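Local structure of CysE, serine acetyltransferase (Brucella abortus, 4HZD) at residues Pro85-Val90 and Ala120-Arg125; Asp78-Ala83 and Ala127-Lys132; Tyr141-Ser146 and Ile154-Arg159; Ala25-Ala30 and Thr44-Pro49. The protein probably catalyses transfer of an acetyl group from acetyl-coenzyme A to L-serine, giving O-acetylserine for cysteine biosynthesis. All coordinates share one frame; numbering follows the deposited sequence.

Contact 1: residues Pro85-Val90 and Ala120-Arg125; sequences PEWSHV and AIQTHR
In the helical N-terminal domain of this serine acetyltransferase, the start of helix 87-101 leans on the middle of helix 116-132, and the tie between them is an indole bound to an amide. W87 reaches across from 85-90 and donates its NE1 hydrogen to OE1 of Q122, with 2.9 Å between W87 NE1 and Q122 OE1 and an N-H...O angle of 168°. The oxygen lies almost in the indole plane, so the bond leaves the ring squarely through its edge. Seen from the amide the approach is less regular: the indole nitrogen sits above the carbonyl plane, 38° out of it. Q122 gets there by a bend at chi2 (-47°), which folds its amide back toward R125 on the same helix. R125 NE adds a second, weak bond to Q122 OE1 (3.2 Å), so two donors of different strength converge on one buried oxygen.

R125 also makes van der Waals contacts. Its CD comes to the indole edge, 3.8 Å from W87 CD1, while CG1 of V90 rests over one guanidinium face, offset toward the rim, 3.2 Å from R125 NE. The charge itself is met by D94, in a salt bridge through R125 NH2; the same carboxylate oxygen accepts from Q122 NE2, so D94 steadies both polar groups. W87 also meets the ring of F77 and packs on L81 of helix 70-83 and M56 of helix 51-63. R125 meanwhile extends to the carbonyls of L160 and G161, linking this helical layer to the end of strand 159-160 and the residue after it.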
loop_
_atom_site.group_PDB
_atom_site.type_symbol
_atom_site.label_atom_id
_atom_site.label_comp_id
_atom_site.label_asym_id
_atom_site.label_seq_id
_atom_site.Cartn_x
_atom_site.Cartn_y
_atom_site.Cartn_z
ATOM N N PRO A 85 24.948 12.647 -18.154
ATOM C CA PRO A 85 24.548 14.051 -18.054
ATOM C C PRO A 85 23.722 14.548 -19.230
ATOM O O PRO A 85 22.939 15.490 -19.071
ATOM C CB PRO A 85 25.891 14.830 -17.993
ATOM C CG PRO A 85 26.961 13.812 -17.903
ATOM C CD PRO A 85 26.415 12.479 -18.269
ATOM N N GLU A 86 23.901 13.948 -20.401
ATOM C CA GLU A 86 23.140 14.338 -21.591
ATOM C C GLU A 86 21.629 14.081 -21.413
ATOM O O GLU A 86 20.812 14.631 -22.150
ATOM C CB GLU A 86 23.647 13.585 -22.828
ATOM C CG GLU A 86 23.448 12.079 -22.725
ATOM C CD GLU A 86 24.693 11.383 -22.167
ATOM O OE1 GLU A 86 25.391 11.938 -21.259
ATOM O OE2 GLU A 86 24.984 10.268 -22.651
ATOM N N TRP A 87 21.256 13.265 -20.433
ATOM C CA TRP A 87 19.821 12.993 -20.209
ATOM C C TRP A 87 19.018 14.255 -19.916
ATOM O O TRP A 87 17.878 14.368 -20.319
ATOM C CB TRP A 87 19.613 11.883 -19.180
ATOM C CG TRP A 87 18.167 11.529 -19.033
ATOM C CD1 TRP A 87 17.309 11.053 -20.015
ATOM C CD2 TRP A 87 17.355 11.661 -17.828
ATOM N NE1 TRP A 87 16.060 10.870 -19.515
ATOM C CE2 TRP A 87 16.014 11.212 -18.195
ATOM C CE3 TRP A 87 17.598 12.084 -16.523
ATOM C CZ2 TRP A 87 14.963 11.232 -17.291
ATOM C CZ3 TRP A 87 16.538 12.088 -15.605
ATOM C CH2 TRP A 87 15.253 11.657 -15.978
ATOM N N SER A 88 19.627 15.222 -19.239
ATOM C CA SER A 88 19.031 16.548 -19.031
ATOM C C SER A 88 18.556 17.224 -20.307
ATOM O O SER A 88 17.464 17.765 -20.347
ATOM C CB SER A 88 20.025 17.473 -18.312
ATOM O OG SER A 88 20.198 17.071 -16.971
ATOM N N HIS A 89 19.381 17.223 -21.349
ATOM C CA HIS A 89 18.959 17.762 -22.648
ATOM C C HIS A 89 17.978 16.838 -23.387
ATOM O O HIS A 89 16.982 17.319 -23.970
ATOM C CB HIS A 89 20.187 18.040 -23.508
ATOM C CG HIS A 89 19.878 18.223 -24.979
ATOM N ND1 HIS A 89 19.375 19.360 -25.471
ATOM C CD2 HIS A 89 20.021 17.350 -26.065
ATOM C CE1 HIS A 89 19.196 19.235 -26.806
ATOM N NE2 HIS A 89 19.597 18.006 -27.166
ATOM N N VAL A 90 18.250 15.522 -23.358
ATOM C CA VAL A 90 17.398 14.540 -24.046
ATOM C C VAL A 90 15.952 14.663 -23.540
ATOM O O VAL A 90 15.015 14.750 -24.350
ATOM C CB VAL A 90 17.916 13.093 -23.895
ATOM C CG1 VAL A 90 16.916 12.080 -24.426
ATOM C CG2 VAL A 90 19.278 12.895 -24.572
ATOM N N ALA A 120 7.303 6.140 -20.625
ATOM C CA ALA A 120 7.967 4.943 -21.175
ATOM C C ALA A 120 9.319 5.239 -21.801
ATOM O O ALA A 120 10.229 4.421 -21.740
ATOM C CB ALA A 120 7.086 4.224 -22.167
ATOM N N ILE A 121 9.439 6.354 -22.496
ATOM C CA ILE A 121 10.696 6.613 -23.186
ATOM C C ILE A 121 11.854 6.701 -22.185
ATOM O O ILE A 121 12.922 6.084 -22.379
ATOM C CB ILE A 121 10.634 7.898 -24.025
ATOM C CG1 ILE A 121 9.804 7.688 -25.290
ATOM C CG2 ILE A 121 12.023 8.320 -24.487
ATOM C CD1 ILE A 121 9.323 9.023 -25.850
ATOM N N GLN A 122 11.642 7.469 -21.123
ATOM C CA GLN A 122 12.696 7.665 -20.107
ATOM C C GLN A 122 12.941 6.381 -19.319
ATOM O O GLN A 122 14.080 6.069 -18.946
ATOM C CB GLN A 122 12.378 8.854 -19.187
ATOM C CG GLN A 122 11.810 10.077 -19.892
ATOM C CD GLN A 122 12.599 10.477 -21.154
ATOM O OE1 GLN A 122 13.814 10.229 -21.261
ATOM N NE2 GLN A 122 11.923 11.119 -22.086
ATOM N N THR A 123 11.887 5.603 -19.111
ATOM C CA THR A 123 12.037 4.290 -18.472
ATOM C C THR A 123 12.915 3.414 -19.339
ATOM O O THR A 123 13.841 2.800 -18.826
ATOM C CB THR A 123 10.685 3.575 -18.182
ATOM O OG1 THR A 123 9.881 4.398 -17.356
ATOM C CG2 THR A 123 10.936 2.257 -17.449
ATOM N N HIS A 124 12.718 3.437 -20.674
ATOM C CA HIS A 124 13.640 2.709 -21.533
ATOM C C HIS A 124 15.071 3.190 -21.438
ATOM O O HIS A 124 15.999 2.382 -21.404
ATOM C CB HIS A 124 13.264 2.763 -23.004
ATOM C CG HIS A 124 14.329 2.144 -23.874
ATOM N ND1 HIS A 124 14.596 0.815 -23.848
ATOM C CD2 HIS A 124 15.291 2.727 -24.706
ATOM C CE1 HIS A 124 15.622 0.555 -24.684
ATOM N NE2 HIS A 124 16.049 1.724 -25.195
ATOM N N ARG A 125 15.264 4.503 -21.452
ATOM C CA ARG A 125 16.605 5.068 -21.313
ATOM C C ARG A 125 17.295 4.515 -20.046
ATOM O O ARG A 125 18.464 4.140 -20.075
ATOM C CB ARG A 125 16.519 6.599 -21.273
ATOM C CG ARG A 125 15.947 7.197 -22.558
ATOM C CD ARG A 125 16.344 8.656 -22.794
ATOM N NE ARG A 125 15.464 9.306 -23.795
ATOM C CZ ARG A 125 15.547 9.101 -25.116
ATOM N NH1 ARG A 125 16.433 8.232 -25.619
ATOM N NH2 ARG A 125 14.735 9.748 -25.936
#

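Contact 2: residues Asp78-Ala83 and Ala127-Lys132; sequences DTMLEA and AHWLYK
W129 is the whole of one side of this contact: its indole extends from 127-132 and lies along helix 70-83 at T79, M80 and A83. M80 covers one face, with its CA 3.7 Å from the centroid of the six-membered ring and 18° off the ring normal, a CH-pi contact made by a backbone carbon. The side chain of M80 continues over the same system, CB standing 3.5 Å from W129 CE3 and CG 3.6 Å from the same atom. T79 comes in differently, its methyl CG2 meeting the edge of the six-membered ring near the ring plane, 3.2 Å from W129 CH2, which is tight packing. The methyl of A83, one turn on from T79, approaches obliquely and ends 3.4 Å from W129 CZ2.

Two torsions set this up. With CG of W129 anti to the backbone N (chi1 -179°), the indole stands out from its own helix far enough to reach across. M80 bends at chi2, which turns its sulfur and CE away from the indole and leaves CB and CG to do the touching. The segment axes are 10.4 Å apart at closest approach and cross at 77°, a wide spacing that the large indole fills.

Further out, M80 O accepts a hydrogen bond from ND2 of N84, a residue that W129 also touches. Helix 136-149 packs on L130 through F138 and L142, and helix 87-101 packs on L81 through W87 and S88.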
loop_
_atom_site.group_PDB
_atom_site.type_symbol
_atom_site.label_atom_id
_atom_site.label_comp_id
_atom_site.label_asym_id
_atom_site.label_seq_id
_atom_site.Cartn_x
_atom_site.Cartn_y
_atom_site.Cartn_z
ATOM N N ASP A 78 18.601 8.381 -10.398
ATOM C CA ASP A 78 19.650 9.326 -9.974
ATOM C C ASP A 78 21.046 8.891 -10.454
ATOM O O ASP A 78 21.818 9.722 -10.898
ATOM C CB ASP A 78 19.738 9.444 -8.438
ATOM C CG ASP A 78 18.528 10.127 -7.793
ATOM O OD1 ASP A 78 17.932 11.038 -8.396
ATOM O OD2 ASP A 78 18.209 9.785 -6.628
ATOM N N THR A 79 21.372 7.603 -10.288
ATOM C CA THR A 79 22.634 7.004 -10.729
ATOM C C THR A 79 22.816 7.135 -12.273
ATOM O O THR A 79 23.894 7.538 -12.753
ATOM C CB THR A 79 22.748 5.508 -10.284
ATOM O OG1 THR A 79 22.806 5.454 -8.849
ATOM C CG2 THR A 79 24.021 4.910 -10.772
ATOM N N MET A 80 21.746 6.830 -13.026
ATOM C CA MET A 80 21.736 7.013 -14.482
ATOM C C MET A 80 22.038 8.479 -14.891
ATOM O O MET A 80 22.913 8.721 -15.703
ATOM C CB MET A 80 20.435 6.485 -15.085
ATOM C CG MET A 80 20.443 6.415 -16.608
ATOM S SD MET A 80 19.819 7.953 -17.282
ATOM C CE MET A 80 18.079 7.498 -17.306
ATOM N N LEU A 81 21.360 9.448 -14.290
ATOM C CA LEU A 81 21.612 10.860 -14.614
ATOM C C LEU A 81 23.062 11.275 -14.324
ATOM O O LEU A 81 23.709 11.950 -15.130
ATOM C CB LEU A 81 20.651 11.754 -13.838
ATOM C CG LEU A 81 20.881 13.261 -13.885
ATOM C CD1 LEU A 81 20.819 13.765 -15.329
ATOM C CD2 LEU A 81 19.908 13.992 -12.948
ATOM N N GLU A 82 23.577 10.849 -13.176
ATOM C CA GLU A 82 24.956 11.134 -12.797
ATOM C C GLU A 82 25.937 10.572 -13.814
ATOM O O GLU A 82 26.880 11.259 -14.178
ATOM C CB GLU A 82 25.233 10.613 -11.388
ATOM C CG GLU A 82 26.552 11.060 -10.772
ATOM C CD GLU A 82 26.800 10.378 -9.430
ATOM O OE1 GLU A 82 26.070 9.396 -9.105
ATOM O OE2 GLU A 82 27.714 10.813 -8.697
ATOM N N ALA A 83 25.709 9.344 -14.284
ATOM C CA ALA A 83 26.537 8.736 -15.322
ATOM C C ALA A 83 26.231 9.258 -16.741
ATOM O O ALA A 83 27.067 9.138 -17.605
ATOM C CB ALA A 83 26.409 7.219 -15.295
ATOM N N ALA A 127 16.481 1.637 -18.352
ATOM C CA ALA A 127 16.682 0.205 -18.608
ATOM C C ALA A 127 17.875 -0.087 -19.537
ATOM O O ALA A 127 18.632 -1.054 -19.341
ATOM C CB ALA A 127 15.387 -0.410 -19.166
ATOM N N HIS A 128 18.028 0.743 -20.555
ATOM C CA HIS A 128 19.072 0.576 -21.585
ATOM C C HIS A 128 20.458 0.754 -20.970
ATOM O O HIS A 128 21.363 -0.051 -21.185
ATOM C CB HIS A 128 18.842 1.562 -22.749
ATOM C CG HIS A 128 19.863 1.439 -23.872
ATOM N ND1 HIS A 128 19.877 0.395 -24.743
ATOM C CD2 HIS A 128 20.925 2.286 -24.254
ATOM C CE1 HIS A 128 20.896 0.560 -25.621
ATOM N NE2 HIS A 128 21.533 1.715 -25.320
ATOM N N TRP A 129 20.618 1.828 -20.217
ATOM C CA TRP A 129 21.843 2.065 -19.458
ATOM C C TRP A 129 22.195 0.892 -18.506
ATOM O O TRP A 129 23.349 0.370 -18.492
ATOM C CB TRP A 129 21.709 3.406 -18.719
ATOM C CG TRP A 129 22.936 3.749 -17.913
ATOM C CD1 TRP A 129 24.219 4.059 -18.388
ATOM C CD2 TRP A 129 23.065 3.733 -16.456
ATOM N NE1 TRP A 129 25.080 4.271 -17.336
ATOM C CE2 TRP A 129 24.457 4.081 -16.159
ATOM C CE3 TRP A 129 22.192 3.472 -15.399
ATOM C CZ2 TRP A 129 24.921 4.165 -14.862
ATOM C CZ3 TRP A 129 22.664 3.579 -14.094
ATOM C CH2 TRP A 129 23.997 3.922 -13.833
ATOM N N LEU A 130 21.208 0.480 -17.692
ATOM C CA LEU A 130 21.374 -0.659 -16.768
ATOM C C LEU A 130 21.827 -1.907 -17.514
ATOM O O LEU A 130 22.729 -2.610 -17.055
ATOM C CB LEU A 130 20.049 -0.954 -16.006
ATOM C CG LEU A 130 19.709 0.164 -15.016
ATOM C CD1 LEU A 130 18.358 -0.072 -14.381
ATOM C CD2 LEU A 130 20.762 0.279 -13.917
ATOM N N TYR A 131 21.194 -2.171 -18.667
ATOM C CA TYR A 131 21.478 -3.373 -19.474
ATOM C C TYR A 131 22.946 -3.343 -19.929
ATOM O O TYR A 131 23.664 -4.334 -19.766
ATOM C CB TYR A 131 20.510 -3.457 -20.656
ATOM C CG TYR A 131 20.558 -4.718 -21.508
ATOM C CD1 TYR A 131 19.939 -5.899 -21.093
ATOM C CD2 TYR A 131 21.224 -4.724 -22.737
ATOM C CE1 TYR A 131 19.981 -7.036 -21.876
ATOM C CE2 TYR A 131 21.259 -5.866 -23.542
ATOM C CZ TYR A 131 20.637 -7.012 -23.107
ATOM O OH TYR A 131 20.638 -8.134 -23.926
ATOM N N LYS A 132 23.398 -2.182 -20.399
ATOM C CA LYS A 132 24.801 -2.013 -20.863
ATOM C C LYS A 132 25.787 -2.138 -19.699
ATOM O O LYS A 132 26.958 -2.455 -19.901
ATOM C CB LYS A 132 25.012 -0.646 -21.543
ATOM C CG LYS A 132 24.384 -0.477 -22.917
ATOM C CD LYS A 132 24.075 0.995 -23.246
ATOM C CE LYS A 132 24.760 2.046 -22.340
ATOM N NZ LYS A 132 24.380 3.497 -22.576
#

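Contact 3: residues Tyr141-Ser146 and Ile154-Arg159; sequences YLQSRS and IHPAAR
Van der Waals contact does most of the work here, and Q143 supplies nearly all of it from the helix side. Its chain is extended, and a chi1 of 173° sends it straight out from the helix, carrying the amide along the 154-156 backbone. CG lies 3.4 Å from the carbonyl oxygen of I154, and OE1 of Q143 rests 3.4 Å from CD of P156. The amide nitrogen passes close to H155, with Q143 NE2 3.7 Å from H155 CA. The polar end of Q143 is held from elsewhere: NE2 donates to OD1 of D153 and, weakly, to OH of Y105 of a second subunit.

One water provides the hydrogen-bonded link between the segments. It donates to Q143 O and accepts from I154 N, at 2.9 Å from each, joining a helix carbonyl to the end of strand 152-154.

Within 154-159, hydrogen bonds shape the chain itself. A158 N bonds to H155 O, closing a type I beta turn, and A157 N donates nearly in the imidazole plane to H155 ND1 at 3.0 Å. The other ring nitrogen, H155 NE2, bonds to A104 O of the second subunit, so both ring nitrogens are engaged and the rotation of the ring is set.

The turn belongs to the first coil of the left-handed parallel beta-helix, leading from strand 152-154 into strand 159-160, and the last helix of the N-terminal domain packs beside it. Such a beta-helix is the hallmark of hexapeptide-repeat acyltransferases.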
loop_
_atom_site.group_PDB
_atom_site.type_symbol
_atom_site.label_atom_id
_atom_site.label_comp_id
_atom_site.label_asym_id
_atom_site.label_seq_id
_atom_site.Cartn_x
_atom_site.Cartn_y
_atom_site.Cartn_z
ATOM N N TYR A 141 13.437 -6.066 -15.395
ATOM C CA TYR A 141 12.402 -5.686 -14.463
ATOM C C TYR A 141 11.720 -4.397 -14.917
ATOM O O TYR A 141 10.496 -4.273 -14.856
ATOM C CB TYR A 141 12.920 -5.567 -12.994
ATOM C CG TYR A 141 11.797 -5.201 -12.091
ATOM C CD1 TYR A 141 10.912 -6.175 -11.622
ATOM C CD2 TYR A 141 11.529 -3.860 -11.776
ATOM C CE1 TYR A 141 9.838 -5.838 -10.824
ATOM C CE2 TYR A 141 10.441 -3.518 -10.971
ATOM C CZ TYR A 141 9.597 -4.510 -10.514
ATOM O OH TYR A 141 8.519 -4.221 -9.722
ATOM N N LEU A 142 12.497 -3.397 -15.288
ATOM C CA LEU A 142 11.907 -2.168 -15.783
ATOM C C LEU A 142 11.077 -2.389 -17.084
ATOM O O LEU A 142 9.940 -1.869 -17.234
ATOM C CB LEU A 142 13.043 -1.149 -16.049
ATOM C CG LEU A 142 13.686 -0.555 -14.782
ATOM C CD1 LEU A 142 14.967 0.174 -15.178
ATOM C CD2 LEU A 142 12.698 0.370 -14.086
ATOM N N GLN A 143 11.638 -3.151 -18.020
ATOM C CA GLN A 143 10.939 -3.507 -19.269
ATOM C C GLN A 143 9.589 -4.155 -18.942
ATOM O O GLN A 143 8.567 -3.805 -19.529
ATOM C CB GLN A 143 11.753 -4.487 -20.129
ATOM C CG GLN A 143 10.982 -5.008 -21.347
ATOM C CD GLN A 143 11.669 -6.188 -22.037
ATOM O OE1 GLN A 143 12.617 -6.767 -21.497
ATOM N NE2 GLN A 143 11.225 -6.514 -23.250
ATOM N N SER A 144 9.614 -5.054 -17.970
ATOM C CA SER A 144 8.428 -5.793 -17.534
ATOM C C SER A 144 7.422 -4.879 -16.907
ATOM O O SER A 144 6.201 -4.940 -17.219
ATOM C CB SER A 144 8.821 -6.907 -16.531
ATOM O OG SER A 144 7.652 -7.534 -16.032
ATOM N N ARG A 145 7.900 -4.012 -16.016
ATOM C CA ARG A 145 6.998 -3.074 -15.373
ATOM C C ARG A 145 6.437 -2.036 -16.370
ATOM O O ARG A 145 5.248 -1.681 -16.332
ATOM C CB ARG A 145 7.714 -2.410 -14.187
ATOM C CG ARG A 145 6.763 -1.644 -13.317
ATOM C CD ARG A 145 6.032 -2.527 -12.299
ATOM N NE ARG A 145 5.271 -1.579 -11.518
ATOM C CZ ARG A 145 3.979 -1.639 -11.256
ATOM N NH1 ARG A 145 3.232 -2.663 -11.642
ATOM N NH2 ARG A 145 3.450 -0.662 -10.558
ATOM N N SER A 146 7.277 -1.584 -17.304
ATOM C CA SER A 146 6.805 -0.642 -18.336
ATOM C C SER A 146 5.778 -1.314 -19.239
ATOM O O SER A 146 4.720 -0.719 -19.535
ATOM C CB SER A 146 7.965 -0.032 -19.144
ATOM O OG SER A 146 7.483 0.751 -20.233
ATOM N N ILE A 154 9.392 -2.522 -24.634
ATOM C CA ILE A 154 10.609 -2.093 -25.352
ATOM C C ILE A 154 11.788 -2.884 -24.810
ATOM O O ILE A 154 12.113 -2.793 -23.608
ATOM C CB ILE A 154 10.846 -0.576 -25.194
ATOM C CG1 ILE A 154 9.581 0.211 -25.581
ATOM C CG2 ILE A 154 12.063 -0.130 -25.993
ATOM C CD1 ILE A 154 9.588 1.713 -25.330
ATOM N N HIS A 155 12.438 -3.674 -25.670
ATOM C CA HIS A 155 13.608 -4.402 -25.223
ATOM C C HIS A 155 14.721 -3.455 -24.810
ATOM O O HIS A 155 14.990 -2.478 -25.505
ATOM C CB HIS A 155 14.107 -5.374 -26.280
ATOM C CG HIS A 155 15.106 -6.367 -25.743
ATOM N ND1 HIS A 155 16.398 -6.043 -25.483
ATOM C CD2 HIS A 155 14.954 -7.693 -25.365
ATOM C CE1 HIS A 155 17.034 -7.129 -25.001
ATOM N NE2 HIS A 155 16.159 -8.132 -24.954
ATOM N N PRO A 156 15.376 -3.713 -23.652
ATOM C CA PRO A 156 16.393 -2.755 -23.191
ATOM C C PRO A 156 17.587 -2.556 -24.131
ATOM O O PRO A 156 18.260 -1.562 -23.992
ATOM C CB PRO A 156 16.885 -3.335 -21.848
ATOM C CG PRO A 156 15.766 -4.216 -21.373
ATOM C CD PRO A 156 15.055 -4.723 -22.617
ATOM N N ALA A 157 17.817 -3.465 -25.075
ATOM C CA ALA A 157 18.929 -3.353 -26.048
ATOM C C ALA A 157 18.543 -2.487 -27.230
ATOM O O ALA A 157 19.408 -2.127 -28.042
ATOM C CB ALA A 157 19.383 -4.735 -26.543
ATOM N N ALA A 158 17.252 -2.150 -27.326
ATOM C CA ALA A 158 16.769 -1.268 -28.385
ATOM C C ALA A 158 17.463 0.071 -28.227
ATOM O O ALA A 158 17.877 0.418 -27.115
ATOM C CB ALA A 158 15.242 -1.079 -28.342
ATOM N N ARG A 159 17.625 0.810 -29.334
ATOM C CA ARG A 159 18.246 2.135 -29.258
ATOM C C ARG A 159 17.258 3.206 -29.698
ATOM O O ARG A 159 16.699 3.118 -30.799
ATOM C CB ARG A 159 19.551 2.178 -30.067
ATOM C CG ARG A 159 20.585 1.243 -29.485
ATOM C CD ARG A 159 22.008 1.723 -29.667
ATOM N NE ARG A 159 22.666 1.288 -30.896
ATOM C CZ ARG A 159 22.352 0.230 -31.644
ATOM N NH1 ARG A 159 21.355 -0.587 -31.318
ATOM N NH2 ARG A 159 23.066 -0.010 -32.740
HETATM O O HOH W 1 8.991 -2.079 -21.829
#

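Contact 4: residues Ala25-Ala30 and Thr44-Pro49; sequences AEAEEA and TILNQP
Apolar contact is the whole of the direct interaction between 25-30 and 44-49, with a small residue set against two branched ones. The methyl of A27 points at helix 38-46 and meets CG2 of I45 at 3.6 Å, with I45 CB scarcely farther from it. The same A27 CB lies 4.0 Å from CG of L46, so one methyl sits against two consecutive side chains. I45 turns its branch to this task because CG2 is anti to the backbone N while CG1 swings beside it (chi1 -58°). L46 uses CD1 instead, laying it against the backbone of helix 18-33, 3.7 Å from E28 CA and 3.8 Å from A27 C. E28 otherwise adds its CB, 4.1 Å from L46 CD1, and its chain then runs extended to a carboxylate with a long, weak ion pair to R32.

Backbone hydrogen bonding shapes the second partner. A pi-type turn widens the helix at 44-46, and Q48 N bonds to I45 O. L46 O takes a hydrogen bond from NH2 of R24, a polar link back to the facing helix.

Around these residues, A27 and I45 both pack on helix 109-113, A27 on M109 and I45 on V112 and L113. I45 also packs on W20 and I23 of helix 18-33, while T44 and Q48 face helix 51-63, and N47 bonds to Q75 of a third subunit.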
loop_
_atom_site.group_PDB
_atom_site.type_symbol
_atom_site.label_atom_id
_atom_site.label_comp_id
_atom_site.label_asym_id
_atom_site.label_seq_id
_atom_site.Cartn_x
_atom_site.Cartn_y
_atom_site.Cartn_z
ATOM N N ALA A 25 5.435 27.130 -12.822
ATOM C CA ALA A 25 4.305 28.067 -12.813
ATOM C C ALA A 25 2.951 27.360 -13.037
ATOM O O ALA A 25 1.939 27.638 -12.352
ATOM C CB ALA A 25 4.533 29.142 -13.862
ATOM N N GLU A 26 2.924 26.471 -14.023
ATOM C CA GLU A 26 1.722 25.688 -14.355
ATOM C C GLU A 26 1.298 24.805 -13.171
ATOM O O GLU A 26 0.098 24.634 -12.914
ATOM C CB GLU A 26 1.965 24.835 -15.614
ATOM C CG GLU A 26 2.009 25.594 -16.965
ATOM C CD GLU A 26 2.839 24.874 -18.051
ATOM O OE1 GLU A 26 3.205 23.689 -17.884
ATOM O OE2 GLU A 26 3.164 25.495 -19.099
ATOM N N ALA A 27 2.271 24.235 -12.449
ATOM C CA ALA A 27 1.942 23.363 -11.326
ATOM C C ALA A 27 1.373 24.167 -10.174
ATOM O O ALA A 27 0.440 23.731 -9.503
ATOM C CB ALA A 27 3.144 22.525 -10.874
ATOM N N GLU A 28 1.919 25.356 -9.944
ATOM C CA GLU A 28 1.424 26.148 -8.831
ATOM C C GLU A 28 0.010 26.666 -9.093
ATOM O O GLU A 28 -0.822 26.686 -8.197
ATOM C CB GLU A 28 2.337 27.323 -8.549
ATOM C CG GLU A 28 1.972 27.974 -7.226
ATOM C CD GLU A 28 2.904 29.103 -6.880
ATOM O OE1 GLU A 28 3.983 29.214 -7.522
ATOM O OE2 GLU A 28 2.555 29.871 -5.967
ATOM N N GLU A 29 -0.231 27.100 -10.331
ATOM C CA GLU A 29 -1.523 27.624 -10.713
ATOM C C GLU A 29 -2.596 26.535 -10.616
ATOM O O GLU A 29 -3.723 26.800 -10.175
ATOM C CB GLU A 29 -1.441 28.231 -12.102
ATOM C CG GLU A 29 -2.414 29.379 -12.299
ATOM C CD GLU A 29 -2.188 30.552 -11.336
ATOM O OE1 GLU A 29 -1.088 30.701 -10.732
ATOM O OE2 GLU A 29 -3.139 31.346 -11.185
ATOM N N ALA A 30 -2.208 25.311 -10.992
ATOM C CA ALA A 30 -3.068 24.142 -10.922
ATOM C C ALA A 30 -3.486 23.858 -9.494
ATOM O O ALA A 30 -4.631 23.477 -9.246
ATOM C CB ALA A 30 -2.365 22.917 -11.520
ATOM N N THR A 44 5.496 16.079 -6.642
ATOM C CA THR A 44 6.106 15.738 -7.920
ATOM C C THR A 44 6.820 16.881 -8.656
ATOM O O THR A 44 7.769 16.612 -9.364
ATOM C CB THR A 44 5.325 14.735 -8.852
ATOM O OG1 THR A 44 5.324 15.130 -10.242
ATOM C CG2 THR A 44 4.040 14.177 -8.299
ATOM N N ILE A 45 6.349 18.121 -8.496
ATOM C CA ILE A 45 6.975 19.257 -9.169
ATOM C C ILE A 45 7.525 20.273 -8.151
ATOM O O ILE A 45 8.713 20.565 -8.151
ATOM C CB ILE A 45 5.944 20.025 -10.034
ATOM C CG1 ILE A 45 5.276 19.121 -11.102
ATOM C CG2 ILE A 45 6.537 21.317 -10.586
ATOM C CD1 ILE A 45 6.180 18.663 -12.224
ATOM N N LEU A 46 6.635 20.852 -7.337
ATOM C CA LEU A 46 6.977 22.110 -6.647
ATOM C C LEU A 46 8.060 21.956 -5.562
ATOM O O LEU A 46 8.865 22.848 -5.383
ATOM C CB LEU A 46 5.725 22.838 -6.175
ATOM C CG LEU A 46 4.949 23.402 -7.375
ATOM C CD1 LEU A 46 3.517 23.722 -7.033
ATOM C CD2 LEU A 46 5.636 24.634 -7.961
ATOM N N ASN A 47 8.106 20.818 -4.882
ATOM C CA ASN A 47 9.181 20.557 -3.923
ATOM C C ASN A 47 10.497 20.116 -4.587
ATOM O O ASN A 47 11.487 19.957 -3.883
ATOM C CB ASN A 47 8.809 19.466 -2.880
ATOM C CG ASN A 47 7.665 19.864 -1.963
ATOM O OD1 ASN A 47 7.335 21.033 -1.849
ATOM N ND2 ASN A 47 7.058 18.873 -1.297
ATOM N N GLN A 48 10.497 19.852 -5.899
ATOM C CA GLN A 48 11.688 19.305 -6.543
ATOM C C GLN A 48 12.604 20.462 -6.915
ATOM O O GLN A 48 12.129 21.523 -7.329
ATOM C CB GLN A 48 11.304 18.493 -7.798
ATOM C CG GLN A 48 10.329 17.347 -7.515
ATOM C CD GLN A 48 10.996 16.150 -6.858
ATOM O OE1 GLN A 48 12.218 16.096 -6.746
ATOM N NE2 GLN A 48 10.199 15.174 -6.442
ATOM N N PRO A 49 13.914 20.284 -6.753
ATOM C CA PRO A 49 14.766 21.415 -7.161
ATOM C C PRO A 49 15.148 21.390 -8.649
ATOM O O PRO A 49 15.898 22.272 -9.088
ATOM C CB PRO A 49 16.031 21.231 -6.315
ATOM C CG PRO A 49 16.113 19.758 -6.096
ATOM C CD PRO A 49 14.678 19.233 -6.051
#

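Contacts 1 and 2 both lie along helix 116-132, a turn apart, and touch through W87, L81 and M80. Both are partly buried, contact 1 nearest the chain's centre; in each a tryptophan spans the gap, but W87 spends its NE1 on a buried amide whereas W129 offers face and edge to apolar groups. Contact 3, where all the touching residues are buried, meets them through H124 and H128, which bond to the carbonyls of A158 and P156. One of its segments belongs to the beta-helix, and Q143 packing and a bridging water join the two. Contact 4 stands apart, about 29 Å centre to centre from contact 3, purely apolar between segments and partly buried.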